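PDB 6NEW: proto-oncogene vav from Homo sapiens, which probably acts as a guanine nucleotide exchange factor for Rho-family GTPases such as Rac, through a DH domain joined to PH and zinc-binding C1 domains. Local coordinates for residues A[54-59]-A[88-93]; A[98-103]-A[110-115]; A[314-319]-A[327-332]. All coordinates share one frame; numbering follows the deposited sequence.

Following the chain from its N terminus, contact 1 closes first: 54-59 on the long helix 37-71 meets 88-93 on helix 86-105, and the 28 residues between them are largely helical. Contact 2 opens further along the same helix 86-105, where 98-103 turns back through a short link onto 110-115, at the start of helix 112-119. Contacts 1 and 2 are in series, neither nested nor crossed, with centres about 17 Å apart within the RhoGEF domain. Contact 3 comes much later, pairing 314-319 with 327-332 in a hairpin of the PH domain; its centre lies about 56 Å from that of contact 1 and about 60 Å from that of contact 2.

Contact 1 (A[54-59]-A[88-93]); sequences KYTDTL and DLLRVH
The Y55 ring turns its edge to one face of the H93 imidazole, with CE2 over the centre of that face, 3.6 Å from H93 CE1. The two planes stand at 80°, a T-shaped pair with centroids 5.0 Å apart. H93 ND1 lies in the plane of the tyrosine ring at this same edge, L89 C lies in plane at the edge of the imidazole, and the F123 ring also meets H93. Y55 reaches across because its CG is anti to the backbone N (chi1 178°). L59 CD1 approaches the imidazole obliquely, 3.9 Å from H93 CB.

The remainder is mostly aliphatic. L59 CB packs against L90 CD1 at 3.7 Å, and that same methyl rests 3.5 Å from T56 O. L59 CD1 meets L89 CB at 4.1 Å. T56 lies beside the H93 backbone, its OG1 3.4 Å from H93 O, a contact and not a hydrogen bond. Helices 37-71 and 86-105 run roughly antiparallel here, local axes 9.4 Å apart at 148°, as neighbours in the helical bundle of a DH domain.

T56 OG1 bonds E52 O within its own helix, and Y55 OH bonds Y126 OH outside the pair. H93 ND1 instead reaches across to E52 OE2, one turn before T56. Within the two segments cohesion comes from ring and methyl packing, while the H93-E52 bond adds a polar tie between the same helices and probably polarises the imidazole.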
ATOM      1  N   LYS A  54      -0.949 -12.196  24.780  1.00 54.73           N
ATOM      2  CA  LYS A  54      -2.225 -11.484  24.837  1.00 55.09           C
ATOM      3  C   LYS A  54      -2.837 -11.316  23.429  1.00 59.56           C
ATOM      4  O   LYS A  54      -4.064 -11.388  23.279  1.00 60.76           O
ATOM      5  CB  LYS A  54      -2.050 -10.127  25.549  1.00 57.41           C
ATOM      6  CG  LYS A  54      -3.309  -9.254  25.661  1.00 66.18           C
ATOM      7  CD  LYS A  54      -4.358  -9.816  26.619  1.00 79.05           C
ATOM      8  CE  LYS A  54      -5.760  -9.444  26.207  1.00 80.31           C
ATOM      9  NZ  LYS A  54      -6.771  -9.944  27.179  1.00 86.20           N
ATOM     10  N   TYR A  55      -1.976 -11.121  22.402  1.00 54.40           N
ATOM     11  CA  TYR A  55      -2.419 -10.963  21.028  1.00 52.52           C
ATOM     12  C   TYR A  55      -2.966 -12.267  20.467  1.00 57.91           C
ATOM     13  O   TYR A  55      -4.067 -12.262  19.924  1.00 57.72           O
ATOM     14  CB  TYR A  55      -1.330 -10.352  20.116  1.00 50.80           C
ATOM     15  CG  TYR A  55      -1.793 -10.247  18.682  1.00 50.30           C
ATOM     16  CD1 TYR A  55      -2.855  -9.417  18.333  1.00 52.59           C
ATOM     17  CD2 TYR A  55      -1.267 -11.077  17.699  1.00 49.61           C
ATOM     18  CE1 TYR A  55      -3.362  -9.398  17.036  1.00 51.85           C
ATOM     19  CE2 TYR A  55      -1.744 -11.044  16.391  1.00 49.21           C
ATOM     20  CZ  TYR A  55      -2.796 -10.203  16.065  1.00 55.34           C
ATOM     21  OH  TYR A  55      -3.288 -10.162  14.787  1.00 56.01           O
ATOM     22  N   THR A  56      -2.217 -13.377  20.617  1.00 55.72           N
ATOM     23  CA  THR A  56      -2.616 -14.716  20.161  1.00 56.59           C
ATOM     24  C   THR A  56      -3.909 -15.165  20.869  1.00 63.75           C
ATOM     25  O   THR A  56      -4.719 -15.878  20.273  1.00 64.94           O
ATOM     26  CB  THR A  56      -1.439 -15.689  20.293  1.00 61.22           C
ATOM     27  OG1 THR A  56      -0.379 -15.216  19.471  1.00 55.48           O
ATOM     28  CG2 THR A  56      -1.775 -17.120  19.879  1.00 59.84           C
ATOM     29  N   ASP A  57      -4.115 -14.702  22.115  1.00 60.91           N
ATOM     30  CA  ASP A  57      -5.311 -15.016  22.879  1.00 62.95           C
ATOM     31  C   ASP A  57      -6.508 -14.243  22.372  1.00 65.44           C
ATOM     32  O   ASP A  57      -7.621 -14.766  22.423  1.00 65.58           O
ATOM     33  CB  ASP A  57      -5.103 -14.811  24.389  1.00 66.76           C
ATOM     34  CG  ASP A  57      -4.600 -16.067  25.075  1.00 81.45           C
ATOM     35  OD1 ASP A  57      -5.351 -17.078  25.091  1.00 83.84           O
ATOM     36  OD2 ASP A  57      -3.461 -16.045  25.596  1.00 87.38           O
ATOM     37  N   THR A  58      -6.282 -13.007  21.877  1.00 60.94           N
ATOM     38  CA  THR A  58      -7.325 -12.153  21.300  1.00 60.89           C
ATOM     39  C   THR A  58      -7.838 -12.767  19.990  1.00 63.96           C
ATOM     40  O   THR A  58      -9.046 -12.756  19.768  1.00 64.70           O
ATOM     41  CB  THR A  58      -6.851 -10.710  21.198  1.00 65.53           C
ATOM     42  OG1 THR A  58      -6.601 -10.242  22.521  1.00 70.89           O
ATOM     43  CG2 THR A  58      -7.876  -9.789  20.540  1.00 59.87           C
ATOM     44  N   LEU A  59      -6.940 -13.368  19.174  1.00 59.07           N
ATOM     45  CA  LEU A  59      -7.322 -14.053  17.934  1.00 58.61           C
ATOM     46  C   LEU A  59      -8.173 -15.280  18.266  1.00 63.47           C
ATOM     47  O   LEU A  59      -9.139 -15.572  17.555  1.00 63.27           O
ATOM     48  CB  LEU A  59      -6.101 -14.446  17.072  1.00 57.03           C
ATOM     49  CG  LEU A  59      -5.276 -13.303  16.442  1.00 59.29           C
ATOM     50  CD1 LEU A  59      -3.947 -13.824  15.915  1.00 57.45           C
ATOM     51  CD2 LEU A  59      -6.035 -12.615  15.313  1.00 61.17           C
ATOM     52  N   ASP A  88      -6.546 -18.142   9.731  1.00 73.06           N
ATOM     53  CA  ASP A  88      -5.151 -18.306   9.312  1.00 71.77           C
ATOM     54  C   ASP A  88      -4.175 -17.479  10.170  1.00 71.92           C
ATOM     55  O   ASP A  88      -3.074 -17.958  10.431  1.00 71.48           O
ATOM     56  CB  ASP A  88      -4.962 -18.019   7.802  1.00 72.83           C
ATOM     57  CG  ASP A  88      -3.684 -18.608   7.203  1.00 91.21           C
ATOM     58  OD1 ASP A  88      -2.929 -19.238   7.934  1.00 93.20           O
ATOM     59  OD2 ASP A  88      -3.439 -18.410   5.994  1.00 99.58           O
ATOM     60  N   LEU A  89      -4.565 -16.250  10.616  1.00 65.11           N
ATOM     61  CA  LEU A  89      -3.698 -15.425  11.473  1.00 63.17           C
ATOM     62  C   LEU A  89      -3.398 -16.168  12.760  1.00 67.79           C
ATOM     63  O   LEU A  89      -2.226 -16.359  13.089  1.00 65.76           O
ATOM     64  CB  LEU A  89      -4.343 -14.072  11.807  1.00 62.51           C
ATOM     65  CG  LEU A  89      -4.504 -13.044  10.691  1.00 65.10           C
ATOM     66  CD1 LEU A  89      -5.058 -11.768  11.239  1.00 65.00           C
ATOM     67  CD2 LEU A  89      -3.183 -12.727  10.018  1.00 65.42           C
ATOM     68  N   LEU A  90      -4.470 -16.657  13.431  1.00 66.08           N
ATOM     69  CA  LEU A  90      -4.432 -17.446  14.659  1.00 67.67           C
ATOM     70  C   LEU A  90      -3.520 -18.663  14.509  1.00 72.75           C
ATOM     71  O   LEU A  90      -2.737 -18.923  15.418  1.00 73.40           O
ATOM     72  CB  LEU A  90      -5.857 -17.861  15.076  1.00 69.59           C
ATOM     73  CG  LEU A  90      -6.039 -18.701  16.362  1.00 76.61           C
ATOM     74  CD1 LEU A  90      -5.400 -18.036  17.586  1.00 76.32           C
ATOM     75  CD2 LEU A  90      -7.506 -18.956  16.632  1.00 81.56           C
ATOM     76  N   ARG A  91      -3.551 -19.348  13.352  1.00 69.37           N
ATOM     77  CA  ARG A  91      -2.675 -20.502  13.138  1.00 70.24           C
ATOM     78  C   ARG A  91      -1.197 -20.080  13.039  1.00 71.80           C
ATOM     79  O   ARG A  91      -0.371 -20.647  13.749  1.00 72.83           O
ATOM     80  CB  ARG A  91      -3.139 -21.360  11.954  1.00 73.25           C
ATOM     81  CG  ARG A  91      -2.606 -22.782  11.991  1.00 90.88           C
ATOM     82  CD  ARG A  91      -2.461 -23.380  10.604  1.00107.07           C
ATOM     83  NE  ARG A  91      -1.642 -24.584  10.645  1.00120.17           N
ATOM     84  CZ  ARG A  91      -2.091 -25.788  10.987  1.00139.06           C
ATOM     85  NH1 ARG A  91      -3.370 -25.970  11.290  1.00128.58           N
ATOM     86  NH2 ARG A  91      -1.258 -26.820  11.027  1.00128.10           N
ATOM     87  N   VAL A  92      -0.889 -19.029  12.242  1.00 64.52           N
ATOM     88  CA  VAL A  92       0.461 -18.458  12.072  1.00 61.83           C
ATOM     89  C   VAL A  92       1.002 -17.939  13.426  1.00 63.33           C
ATOM     90  O   VAL A  92       2.143 -18.232  13.779  1.00 62.40           O
ATOM     91  CB  VAL A  92       0.484 -17.367  10.947  1.00 63.61           C
ATOM     92  N   HIS A  93       0.160 -17.224  14.189  1.00 58.96           N
ATOM     93  CA  HIS A  93       0.533 -16.652  15.476  1.00 58.92           C
ATOM     94  C   HIS A  93       0.625 -17.668  16.617  1.00 65.25           C
ATOM     95  O   HIS A  93       1.339 -17.395  17.583  1.00 64.84           O
ATOM     96  CB  HIS A  93      -0.369 -15.481  15.840  1.00 59.37           C
ATOM     97  CG  HIS A  93      -0.004 -14.253  15.078  1.00 60.74           C
ATOM     98  ND1 HIS A  93       0.996 -13.415  15.513  1.00 61.71           N
ATOM     99  CD2 HIS A  93      -0.465 -13.804  13.888  1.00 61.00           C
ATOM    100  CE1 HIS A  93       1.087 -12.463  14.603  1.00 59.31           C
ATOM    101  NE2 HIS A  93       0.237 -12.662  13.603  1.00 59.24           N
TER

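Contact 2 (A[98-103]-A[110-115]); sequences KEMKEA and ANLYQV
A103 and V115 meet at the corner where helix 86-105 folds back into helix 112-119 of the DH helical bundle. The A103 methyl points at the second segment and touches V115 CG2 at 3.7 Å; it also sits 4.0 Å from L112 CA, with the backbone O of N111 close by.

V115 divides its two methyls between neighbours. With CG1 anti to the backbone N (chi1 -171°), that branch faces E99 CB at 3.9 Å, while CG2 goes to A103 and to the backbone oxygen E99 O. The valine thus rests against one turn of the opposing helix, between E99 and A103.

M100 and L112 both have CG anti to the backbone N (chi1 180° and 178°), and their side chains run alongside each other in a common direction. M100 touches with its CG methylene, and the chain then bends at chi3, carrying SD and CE off the second segment; the side chain also packs on I48 and E52 of helix 37-71. L112 in turn reaches L45 of that helix, so the corner is seated on the long helix.

E99 contributes only aliphatic and backbone atoms across the contact, its carboxylate being engaged by K118 and Y119 further along helix 112-119. The methionine-leucine pair closes with M100 CG 3.8 Å from L112 CD1.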
ATOM      1  N   LYS A  98       5.079 -20.097  19.857  1.00 60.56           N
ATOM      2  CA  LYS A  98       5.803 -21.290  20.298  1.00 62.20           C
ATOM      3  C   LYS A  98       7.289 -21.208  19.968  1.00 66.94           C
ATOM      4  O   LYS A  98       8.116 -21.433  20.856  1.00 68.36           O
ATOM      5  CB  LYS A  98       5.180 -22.572  19.715  1.00 65.29           C
ATOM      6  N   GLU A  99       7.628 -20.859  18.710  1.00 62.08           N
ATOM      7  CA  GLU A  99       9.009 -20.733  18.227  1.00 61.56           C
ATOM      8  C   GLU A  99       9.727 -19.547  18.857  1.00 65.22           C
ATOM      9  O   GLU A  99      10.958 -19.559  18.942  1.00 65.51           O
ATOM     10  CB  GLU A  99       9.059 -20.640  16.695  1.00 61.73           C
ATOM     11  CG  GLU A  99       8.701 -21.940  15.999  1.00 72.97           C
ATOM     12  CD  GLU A  99       9.045 -21.985  14.525  1.00 86.74           C
ATOM     13  OE1 GLU A  99      10.254 -21.961  14.195  1.00 72.92           O
ATOM     14  OE2 GLU A  99       8.109 -22.086  13.701  1.00 78.23           O
ATOM     15  N   MET A 100       8.957 -18.522  19.296  1.00 61.07           N
ATOM     16  CA  MET A 100       9.478 -17.334  19.975  1.00 60.46           C
ATOM     17  C   MET A 100       9.818 -17.720  21.414  1.00 65.87           C
ATOM     18  O   MET A 100      10.910 -17.393  21.874  1.00 65.51           O
ATOM     19  CB  MET A 100       8.460 -16.177  19.947  1.00 61.91           C
ATOM     20  CG  MET A 100       8.948 -14.916  20.650  1.00 65.24           C
ATOM     21  SD  MET A 100       7.671 -13.680  20.986  1.00 69.06           S
ATOM     22  CE  MET A 100       6.614 -14.603  21.993  1.00 67.85           C
ATOM     23  N   LYS A 101       8.894 -18.441  22.103  1.00 63.44           N
ATOM     24  CA  LYS A 101       9.077 -18.930  23.474  1.00 65.69           C
ATOM     25  C   LYS A 101      10.321 -19.834  23.568  1.00 71.29           C
ATOM     26  O   LYS A 101      11.090 -19.701  24.520  1.00 70.76           O
ATOM     27  CB  LYS A 101       7.817 -19.660  23.976  1.00 69.75           C
ATOM     28  CG  LYS A 101       6.749 -18.726  24.534  1.00 76.92           C
ATOM     29  CD  LYS A 101       5.554 -19.510  25.032  1.00 85.52           C
ATOM     30  CE  LYS A 101       4.463 -18.632  25.588  1.00 97.80           C
ATOM     31  NZ  LYS A 101       3.174 -19.371  25.701  1.00108.25           N
ATOM     32  N   GLU A 102      10.539 -20.700  22.550  1.00 69.12           N
ATOM     33  CA  GLU A 102      11.705 -21.583  22.442  1.00 70.21           C
ATOM     34  C   GLU A 102      12.980 -20.759  22.258  1.00 72.64           C
ATOM     35  O   GLU A 102      14.001 -21.083  22.862  1.00 73.08           O
ATOM     36  CB  GLU A 102      11.547 -22.579  21.280  1.00 71.91           C
ATOM     37  CG  GLU A 102      10.585 -23.724  21.567  1.00 88.14           C
ATOM     38  CD  GLU A 102       9.787 -24.242  20.382  1.00113.98           C
ATOM     39  OE1 GLU A 102      10.316 -24.227  19.246  1.00110.70           O
ATOM     40  OE2 GLU A 102       8.634 -24.683  20.594  1.00108.06           O
ATOM     41  N   ALA A 103      12.921 -19.693  21.432  1.00 67.84           N
ATOM     42  CA  ALA A 103      14.056 -18.800  21.187  1.00 66.94           C
ATOM     43  C   ALA A 103      14.401 -17.977  22.441  1.00 72.64           C
ATOM     44  O   ALA A 103      15.582 -17.772  22.721  1.00 72.43           O
ATOM     45  CB  ALA A 103      13.757 -17.881  20.019  1.00 65.39           C
ATOM     46  N   ALA A 110      19.641 -15.375  21.795  1.00 73.48           N
ATOM     47  CA  ALA A 110      20.550 -15.048  20.695  1.00 71.93           C
ATOM     48  C   ALA A 110      19.975 -15.297  19.305  1.00 73.03           C
ATOM     49  O   ALA A 110      20.348 -14.593  18.359  1.00 71.59           O
ATOM     50  CB  ALA A 110      21.865 -15.792  20.868  1.00 74.17           C
ATOM     51  N   ASN A 111      19.062 -16.278  19.189  1.00 68.29           N
ATOM     52  CA  ASN A 111      18.434 -16.650  17.928  1.00 66.33           C
ATOM     53  C   ASN A 111      16.980 -16.179  17.807  1.00 65.84           C
ATOM     54  O   ASN A 111      16.217 -16.771  17.038  1.00 65.47           O
ATOM     55  CB  ASN A 111      18.579 -18.159  17.691  1.00 71.58           C
ATOM     56  CG  ASN A 111      20.030 -18.584  17.661  1.00110.99           C
ATOM     57  OD1 ASN A 111      20.899 -17.838  17.200  1.00107.04           O
ATOM     58  ND2 ASN A 111      20.342 -19.712  18.293  1.00108.31           N
ATOM     59  N   LEU A 112      16.608 -15.097  18.533  1.00 58.82           N
ATOM     60  CA  LEU A 112      15.258 -14.528  18.476  1.00 56.31           C
ATOM     61  C   LEU A 112      15.010 -13.907  17.089  1.00 58.47           C
ATOM     62  O   LEU A 112      13.941 -14.110  16.506  1.00 57.04           O
ATOM     63  CB  LEU A 112      15.028 -13.487  19.595  1.00 55.73           C
ATOM     64  CG  LEU A 112      13.663 -12.770  19.607  1.00 58.15           C
ATOM     65  CD1 LEU A 112      12.515 -13.742  19.855  1.00 58.46           C
ATOM     66  CD2 LEU A 112      13.636 -11.636  20.607  1.00 57.98           C
ATOM     67  N   TYR A 113      16.027 -13.198  16.555  1.00 55.24           N
ATOM     68  CA  TYR A 113      16.017 -12.544  15.247  1.00 54.45           C
ATOM     69  C   TYR A 113      15.625 -13.497  14.103  1.00 58.39           C
ATOM     70  O   TYR A 113      14.892 -13.084  13.205  1.00 56.72           O
ATOM     71  CB  TYR A 113      17.367 -11.840  14.985  1.00 56.23           C
ATOM     72  CG  TYR A 113      18.483 -12.749  14.509  1.00 59.91           C
ATOM     73  CD1 TYR A 113      19.161 -13.578  15.396  1.00 63.47           C
ATOM     74  CD2 TYR A 113      18.861 -12.779  13.170  1.00 60.54           C
ATOM     75  CE1 TYR A 113      20.171 -14.432  14.960  1.00 65.33           C
ATOM     76  CE2 TYR A 113      19.874 -13.625  12.723  1.00 62.79           C
ATOM     77  CZ  TYR A 113      20.528 -14.451  13.621  1.00 73.14           C
ATOM     78  OH  TYR A 113      21.533 -15.283  13.179  1.00 76.95           O
ATOM     79  N   GLN A 114      16.062 -14.779  14.177  1.00 56.97           N
ATOM     80  CA  GLN A 114      15.762 -15.826  13.188  1.00 57.10           C
ATOM     81  C   GLN A 114      14.280 -16.142  13.086  1.00 61.22           C
ATOM     82  O   GLN A 114      13.823 -16.487  12.001  1.00 60.94           O
ATOM     83  CB  GLN A 114      16.487 -17.122  13.517  1.00 60.05           C
ATOM     84  CG  GLN A 114      17.959 -17.117  13.202  1.00 78.32           C
ATOM     85  CD  GLN A 114      18.636 -18.299  13.843  1.00105.90           C
ATOM     86  OE1 GLN A 114      18.043 -19.362  14.108  1.00102.15           O
ATOM     87  NE2 GLN A 114      19.908 -18.137  14.081  1.00101.22           N
ATOM     88  N   VAL A 115      13.542 -16.046  14.211  1.00 57.58           N
ATOM     89  CA  VAL A 115      12.101 -16.311  14.291  1.00 56.48           C
ATOM     90  C   VAL A 115      11.338 -15.220  13.533  1.00 57.12           C
ATOM     91  O   VAL A 115      10.419 -15.535  12.780  1.00 56.24           O
ATOM     92  CB  VAL A 115      11.608 -16.474  15.758  1.00 61.64           C
ATOM     93  CG1 VAL A 115      10.168 -16.975  15.815  1.00 61.67           C
ATOM     94  CG2 VAL A 115      12.526 -17.404  16.548  1.00 62.91           C
TER

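Contact 3 (A[314-319]-A[327-332]); sequences SHMFLL and GYELFF
F317 and F332 meet on the packed face of an antiparallel beta hairpin, strands 315-321 and 327-332 of the PH domain sheet. Their rings are nearly parallel (20°) but strongly offset, centroids 5.4 Å apart, meeting mainly at F317 CE2 and F332 CE2, 3.3 Å from each other. F317 takes the crowded position between backbone N and carbonyl carbon (chi1 63°), which lays its ring across the neighbouring strand: L330 CB lies over one face, and CE1 touches L330 CD2 at 3.7 Å. L319 and Y328 extend this side, their CD2 atoms 4.2 Å apart. Helix 335-352 covers it, W341 stacking on F332 and F345 meeting F317.

The other face, carrying M316, L318, E329 and F331, is more mixed and in part exposed. M316 CB sits over the F331 ring in a CH-pi contact, 4.1 Å from its centroid, and the sulfur adds an oblique Met-aromatic contact; K265 makes a cation-pi interaction with the same ring. M316 SD also touches E329 CB at 3.6 Å. L318 runs alongside E329, both partly exposed, and E329 OE1 is bonded to T258.

Between the faces run five backbone bonds. L319 and Y328 are paired by two, and L330 N donates to F317 O; only the return bond from F317 N to L330 O, at 3.4 Å, is weak. At the H315 end, F332 N donates to H315 O at 2.8 Å.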
ATOM      1  N   SER A 314      -4.797  31.881 -19.099  1.00 41.93           N
ATOM      2  CA  SER A 314      -3.607  32.235 -19.880  1.00 40.54           C
ATOM      3  C   SER A 314      -2.376  31.400 -19.471  1.00 41.84           C
ATOM      4  O   SER A 314      -1.332  31.476 -20.124  1.00 41.31           O
ATOM      5  CB  SER A 314      -3.297  33.723 -19.735  1.00 43.98           C
ATOM      6  OG  SER A 314      -2.761  34.014 -18.453  1.00 47.58           O
ATOM      7  N   HIS A 315      -2.504  30.617 -18.404  1.00 35.85           N
ATOM      8  CA  HIS A 315      -1.415  29.816 -17.880  1.00 35.02           C
ATOM      9  C   HIS A 315      -1.233  28.520 -18.662  1.00 39.00           C
ATOM     10  O   HIS A 315      -2.066  27.614 -18.589  1.00 38.09           O
ATOM     11  CB  HIS A 315      -1.613  29.596 -16.388  1.00 36.00           C
ATOM     12  CG  HIS A 315      -1.924  30.866 -15.671  1.00 41.04           C
ATOM     13  ND1 HIS A 315      -3.232  31.267 -15.454  1.00 43.58           N
ATOM     14  CD2 HIS A 315      -1.087  31.824 -15.218  1.00 43.93           C
ATOM     15  CE1 HIS A 315      -3.148  32.426 -14.827  1.00 44.89           C
ATOM     16  NE2 HIS A 315      -1.877  32.809 -14.676  1.00 45.74           N
ATOM     17  N   MET A 316      -0.140  28.465 -19.438  1.00 36.34           N
ATOM     18  CA  MET A 316       0.158  27.340 -20.300  1.00 35.07           C
ATOM     19  C   MET A 316       1.556  26.709 -20.143  1.00 32.67           C
ATOM     20  O   MET A 316       2.500  27.326 -19.670  1.00 32.68           O
ATOM     21  CB  MET A 316      -0.066  27.746 -21.776  1.00 39.20           C
ATOM     22  CG  MET A 316       0.809  26.955 -22.735  1.00 43.76           C
ATOM     23  SD  MET A 316       0.872  27.331 -24.484  1.00 50.81           S
ATOM     24  CE  MET A 316       1.307  29.089 -24.453  1.00 48.80           C
ATOM     25  N   PHE A 317       1.645  25.452 -20.584  1.00 25.71           N
ATOM     26  CA  PHE A 317       2.813  24.634 -20.817  1.00 22.99           C
ATOM     27  C   PHE A 317       2.477  23.811 -22.041  1.00 27.95           C
ATOM     28  O   PHE A 317       1.294  23.662 -22.389  1.00 24.91           O
ATOM     29  CB  PHE A 317       3.264  23.800 -19.623  1.00 22.22           C
ATOM     30  CG  PHE A 317       2.361  22.733 -19.061  1.00 20.56           C
ATOM     31  CD1 PHE A 317       2.358  21.443 -19.596  1.00 21.18           C
ATOM     32  CD2 PHE A 317       1.608  22.973 -17.915  1.00 21.93           C
ATOM     33  CE1 PHE A 317       1.559  20.437 -19.038  1.00 19.59           C
ATOM     34  CE2 PHE A 317       0.826  21.963 -17.346  1.00 22.36           C
ATOM     35  CZ  PHE A 317       0.787  20.712 -17.923  1.00 18.53           C
ATOM     36  N   LEU A 318       3.522  23.340 -22.730  1.00 27.68           N
ATOM     37  CA  LEU A 318       3.440  22.539 -23.947  1.00 27.37           C
ATOM     38  C   LEU A 318       3.666  21.076 -23.643  1.00 28.66           C
ATOM     39  O   LEU A 318       4.440  20.733 -22.757  1.00 28.76           O
ATOM     40  CB  LEU A 318       4.492  23.019 -24.975  1.00 28.62           C
ATOM     41  CG  LEU A 318       4.587  24.537 -25.233  1.00 35.07           C
ATOM     42  CD1 LEU A 318       5.959  24.905 -25.819  1.00 36.35           C
ATOM     43  CD2 LEU A 318       3.463  25.009 -26.148  1.00 37.18           C
ATOM     44  N   LEU A 319       2.975  20.220 -24.385  1.00 24.64           N
ATOM     45  CA  LEU A 319       3.055  18.771 -24.303  1.00 22.72           C
ATOM     46  C   LEU A 319       3.342  18.337 -25.740  1.00 26.19           C
ATOM     47  O   LEU A 319       2.463  18.384 -26.599  1.00 25.95           O
ATOM     48  CB  LEU A 319       1.742  18.179 -23.731  1.00 21.47           C
ATOM     49  CG  LEU A 319       1.637  16.632 -23.683  1.00 25.61           C
ATOM     50  CD1 LEU A 319       2.632  16.034 -22.701  1.00 25.54           C
ATOM     51  CD2 LEU A 319       0.251  16.199 -23.302  1.00 26.89           C
ATOM     52  N   GLY A 327       1.943  18.453 -31.023  1.00 37.49           N
ATOM     53  CA  GLY A 327       2.264  19.444 -30.015  1.00 37.32           C
ATOM     54  C   GLY A 327       1.016  20.115 -29.475  1.00 39.51           C
ATOM     55  O   GLY A 327       0.369  20.903 -30.172  1.00 40.49           O
ATOM     56  N   TYR A 328       0.666  19.800 -28.235  1.00 33.81           N
ATOM     57  CA  TYR A 328      -0.504  20.384 -27.567  1.00 32.44           C
ATOM     58  C   TYR A 328      -0.081  21.602 -26.745  1.00 35.73           C
ATOM     59  O   TYR A 328       1.081  21.705 -26.344  1.00 35.84           O
ATOM     60  CB  TYR A 328      -1.176  19.360 -26.621  1.00 30.96           C
ATOM     61  CG  TYR A 328      -1.640  18.080 -27.282  1.00 30.24           C
ATOM     62  CD1 TYR A 328      -2.908  17.984 -27.851  1.00 32.12           C
ATOM     63  CD2 TYR A 328      -0.826  16.951 -27.302  1.00 29.86           C
ATOM     64  CE1 TYR A 328      -3.339  16.807 -28.464  1.00 32.35           C
ATOM     65  CE2 TYR A 328      -1.255  15.762 -27.892  1.00 30.10           C
ATOM     66  CZ  TYR A 328      -2.505  15.701 -28.486  1.00 38.76           C
ATOM     67  OH  TYR A 328      -2.931  14.531 -29.063  1.00 39.01           O
ATOM     68  N   GLU A 329      -1.034  22.500 -26.479  1.00 31.12           N
ATOM     69  CA  GLU A 329      -0.882  23.681 -25.621  1.00 30.48           C
ATOM     70  C   GLU A 329      -1.951  23.495 -24.563  1.00 29.60           C
ATOM     71  O   GLU A 329      -3.119  23.316 -24.902  1.00 27.18           O
ATOM     72  CB  GLU A 329      -1.141  24.993 -26.377  1.00 32.99           C
ATOM     73  CG  GLU A 329      -0.155  25.334 -27.483  1.00 43.62           C
ATOM     74  CD  GLU A 329      -0.269  26.780 -27.939  1.00 71.91           C
ATOM     75  OE1 GLU A 329      -1.405  27.308 -27.949  1.00 46.58           O
ATOM     76  OE2 GLU A 329       0.770  27.385 -28.291  1.00 78.19           O
ATOM     77  N   LEU A 330      -1.544  23.463 -23.302  1.00 25.34           N
ATOM     78  CA  LEU A 330      -2.441  23.162 -22.209  1.00 24.91           C
ATOM     79  C   LEU A 330      -2.640  24.398 -21.384  1.00 29.37           C
ATOM     80  O   LEU A 330      -1.678  24.924 -20.813  1.00 29.53           O
ATOM     81  CB  LEU A 330      -1.871  21.975 -21.371  1.00 24.16           C
ATOM     82  CG  LEU A 330      -2.261  20.518 -21.744  1.00 28.71           C
ATOM     83  CD1 LEU A 330      -2.107  20.229 -23.202  1.00 28.91           C
ATOM     84  CD2 LEU A 330      -1.403  19.535 -21.011  1.00 31.29           C
ATOM     85  N   PHE A 331      -3.896  24.873 -21.327  1.00 25.70           N
ATOM     86  CA  PHE A 331      -4.232  26.099 -20.589  1.00 26.47           C
ATOM     87  C   PHE A 331      -5.033  25.799 -19.336  1.00 30.80           C
ATOM     88  O   PHE A 331      -6.060  25.119 -19.399  1.00 28.82           O
ATOM     89  CB  PHE A 331      -4.984  27.113 -21.469  1.00 28.07           C
ATOM     90  CG  PHE A 331      -4.243  27.582 -22.693  1.00 28.69           C
ATOM     91  CD1 PHE A 331      -4.317  26.867 -23.889  1.00 29.44           C
ATOM     92  CD2 PHE A 331      -3.531  28.780 -22.677  1.00 31.31           C
ATOM     93  CE1 PHE A 331      -3.642  27.311 -25.026  1.00 30.51           C
ATOM     94  CE2 PHE A 331      -2.859  29.230 -23.814  1.00 33.39           C
ATOM     95  CZ  PHE A 331      -2.906  28.487 -24.977  1.00 30.59           C
ATOM     96  N   PHE A 332      -4.556  26.327 -18.213  1.00 27.83           N
ATOM     97  CA  PHE A 332      -5.177  26.183 -16.901  1.00 28.10           C
ATOM     98  C   PHE A 332      -5.734  27.545 -16.444  1.00 33.63           C
ATOM     99  O   PHE A 332      -5.225  28.589 -16.883  1.00 33.93           O
ATOM    100  CB  PHE A 332      -4.185  25.558 -15.895  1.00 28.82           C
ATOM    101  CG  PHE A 332      -3.777  24.200 -16.409  1.00 28.63           C
ATOM    102  CD1 PHE A 332      -4.608  23.099 -16.239  1.00 30.09           C
ATOM    103  CD2 PHE A 332      -2.624  24.045 -17.182  1.00 28.93           C
ATOM    104  CE1 PHE A 332      -4.279  21.871 -16.801  1.00 29.20           C
ATOM    105  CE2 PHE A 332      -2.319  22.828 -17.765  1.00 30.00           C
ATOM    106  CZ  PHE A 332      -3.129  21.737 -17.544  1.00 27.55           C
TER